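Local atomic coordinates of TqaL (Neurospora crassa, PDB entry 7EEH), a protein that belongs to the 2OG-Fe dioxygenase family of the cupin clan and binds an iron(III) ion. Residues B[8-14]-B[46-50]. The protein carries 1 engineered substitution. Numbering follows the deposited sequence.
Sequences RVFNPSY and LGLGA
Arg8 reaches across to the carboxyl end of helix 38-48, where its guanidinium NH1 lies 2.7 Å from Gly47 O. With CG anti to the backbone N (chi1 -176°) and a bend at chi3, the arginine lays its CD against Gly49 CA at 3.7 Å and turns one guanidinium face over Leu46 O, which sits above the centre of the group. Gly49 ends the helix in a Schellman motif, its positive phi of 128° breaking the helical run, and its N donates back to Leu46 O.

Gly47 O is also approached by the first turn of helix 12-31. Tyr14 CA makes a CH...O contact with Gly47 O at 3.4 Å, and that oxygen also lies in the plane of the tyrosine ring, at its edge. The lack of a side chain on Gly47 allows Ser13 O to come within 3.8 Å of its CA.

Apolar side chains meet where Tyr14 CE1 packs against Leu48 CD2, 4.0 Å apart, the two crossing at about a right angle. Tyr14 OH is hydrogen-bonded to Leu309 N at the chain terminus.

On the arginine's own segment, Asn11 caps helix 12-31, its OD1 accepting from Ser13 N at 3.0 Å. The contact thus joins the start of one helix to the end of another, and the positive charge of Arg8 would be expected to interact favourably with the partial negative charge at that carboxyl end.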
loop_
_atom_site.group_PDB
_atom_site.type_symbol
_atom_site.label_atom_id
_atom_site.label_comp_id
_atom_site.label_asym_id
_atom_site.label_seq_id
_atom_site.Cartn_x
_atom_site.Cartn_y
_atom_site.Cartn_z
ATOM N N ARG B 8 14.760 -11.986 2.554
ATOM C CA ARG B 8 13.452 -11.397 2.789
ATOM C C ARG B 8 13.519 -10.219 3.758
ATOM O O ARG B 8 12.626 -9.365 3.734
ATOM C CB ARG B 8 12.506 -12.491 3.298
ATOM C CG ARG B 8 11.062 -12.064 3.512
ATOM C CD ARG B 8 10.117 -13.246 3.285
ATOM N NE ARG B 8 9.879 -13.466 1.861
ATOM C CZ ARG B 8 9.136 -12.677 1.085
ATOM N NH1 ARG B 8 8.548 -11.592 1.584
ATOM N NH2 ARG B 8 8.987 -12.969 -0.203
ATOM N N VAL B 9 14.566 -10.135 4.590
ATOM C CA VAL B 9 14.705 -9.015 5.514
ATOM C C VAL B 9 14.820 -7.678 4.770
ATOM O O VAL B 9 14.585 -6.621 5.358
ATOM C CB VAL B 9 15.905 -9.249 6.465
ATOM C CG1 VAL B 9 17.230 -9.158 5.715
ATOM C CG2 VAL B 9 15.872 -8.261 7.631
ATOM N N PHE B 10 15.128 -7.702 3.481
ATOM C CA PHE B 10 15.181 -6.490 2.670
ATOM C C PHE B 10 13.988 -6.335 1.731
ATOM O O PHE B 10 13.928 -5.354 0.973
ATOM C CB PHE B 10 16.479 -6.469 1.862
ATOM C CG PHE B 10 17.720 -6.508 2.722
ATOM C CD1 PHE B 10 17.977 -5.492 3.627
ATOM C CD2 PHE B 10 18.611 -7.552 2.629
ATOM C CE1 PHE B 10 19.116 -5.516 4.418
ATOM C CE2 PHE B 10 19.752 -7.581 3.424
ATOM C CZ PHE B 10 20.000 -6.565 4.312
ATOM N N ASN B 11 13.046 -7.260 1.763
ATOM C CA ASN B 11 11.961 -7.273 0.787
ATOM C C ASN B 11 10.828 -6.354 1.238
ATOM O O ASN B 11 10.275 -6.565 2.317
ATOM C CB ASN B 11 11.448 -8.698 0.627
ATOM C CG ASN B 11 10.540 -8.856 -0.570
ATOM O OD1 ASN B 11 9.769 -7.951 -0.908
ATOM N ND2 ASN B 11 10.619 -10.018 -1.221
ATOM N N PRO B 12 10.440 -5.347 0.451
ATOM C CA PRO B 12 9.364 -4.447 0.912
ATOM C C PRO B 12 8.074 -5.169 1.253
ATOM O O PRO B 12 7.365 -4.747 2.171
ATOM C CB PRO B 12 9.174 -3.485 -0.273
ATOM C CG PRO B 12 10.477 -3.564 -1.035
ATOM C CD PRO B 12 10.949 -4.966 -0.883
ATOM N N SER B 13 7.744 -6.253 0.542
ATOM C CA SER B 13 6.492 -6.954 0.792
ATOM C C SER B 13 6.482 -7.659 2.140
ATOM O O SER B 13 5.411 -7.939 2.675
ATOM C CB SER B 13 6.235 -7.965 -0.327
ATOM O OG SER B 13 7.120 -9.055 -0.204
ATOM N N TYR B 14 7.652 -7.959 2.698
ATOM C CA TYR B 14 7.716 -8.459 4.064
ATOM C C TYR B 14 7.185 -7.415 5.052
ATOM O O TYR B 14 6.321 -7.706 5.888
ATOM C CB TYR B 14 9.168 -8.845 4.372
ATOM C CG TYR B 14 9.430 -9.292 5.787
ATOM C CD1 TYR B 14 8.834 -10.435 6.289
ATOM C CD2 TYR B 14 10.305 -8.584 6.608
ATOM C CE1 TYR B 14 9.085 -10.862 7.596
ATOM C CE2 TYR B 14 10.566 -9.001 7.914
ATOM C CZ TYR B 14 9.946 -10.148 8.395
ATOM O OH TYR B 14 10.182 -10.574 9.674
ATOM N N LEU B 46 2.444 -15.156 2.168
ATOM C CA LEU B 46 3.463 -14.947 1.138
ATOM C C LEU B 46 4.481 -13.908 1.589
ATOM O O LEU B 46 5.696 -14.118 1.486
ATOM C CB LEU B 46 2.803 -14.507 -0.171
ATOM C CG LEU B 46 1.999 -15.582 -0.908
ATOM C CD1 LEU B 46 1.237 -14.989 -2.081
ATOM C CD2 LEU B 46 2.932 -16.668 -1.394
ATOM N N GLY B 47 3.995 -12.774 2.105
ATOM C CA GLY B 47 4.896 -11.734 2.559
ATOM C C GLY B 47 5.825 -12.205 3.648
ATOM O O GLY B 47 6.955 -11.729 3.747
ATOM N N LEU B 48 5.371 -13.154 4.471
ATOM C CA LEU B 48 6.178 -13.697 5.552
ATOM C C LEU B 48 7.178 -14.732 5.074
ATOM O O LEU B 48 8.092 -15.077 5.831
ATOM C CB LEU B 48 5.299 -14.359 6.619
ATOM C CG LEU B 48 4.402 -13.398 7.341
ATOM C CD1 LEU B 48 3.623 -14.078 8.510
ATOM C CD2 LEU B 48 5.396 -12.318 7.733
ATOM N N GLY B 49 7.012 -15.261 3.866
ATOM C CA GLY B 49 7.936 -16.271 3.396
ATOM C C GLY B 49 7.325 -17.562 2.883
ATOM O O GLY B 49 8.069 -18.450 2.459
ATOM N N ALA B 50 6.001 -17.697 2.907
ATOM C CA ALA B 50 5.369 -18.904 2.376
ATOM C C ALA B 50 5.590 -19.003 0.870
ATOM O O ALA B 50 5.451 -18.013 0.152
ATOM C CB ALA B 50 3.863 -18.898 2.656
#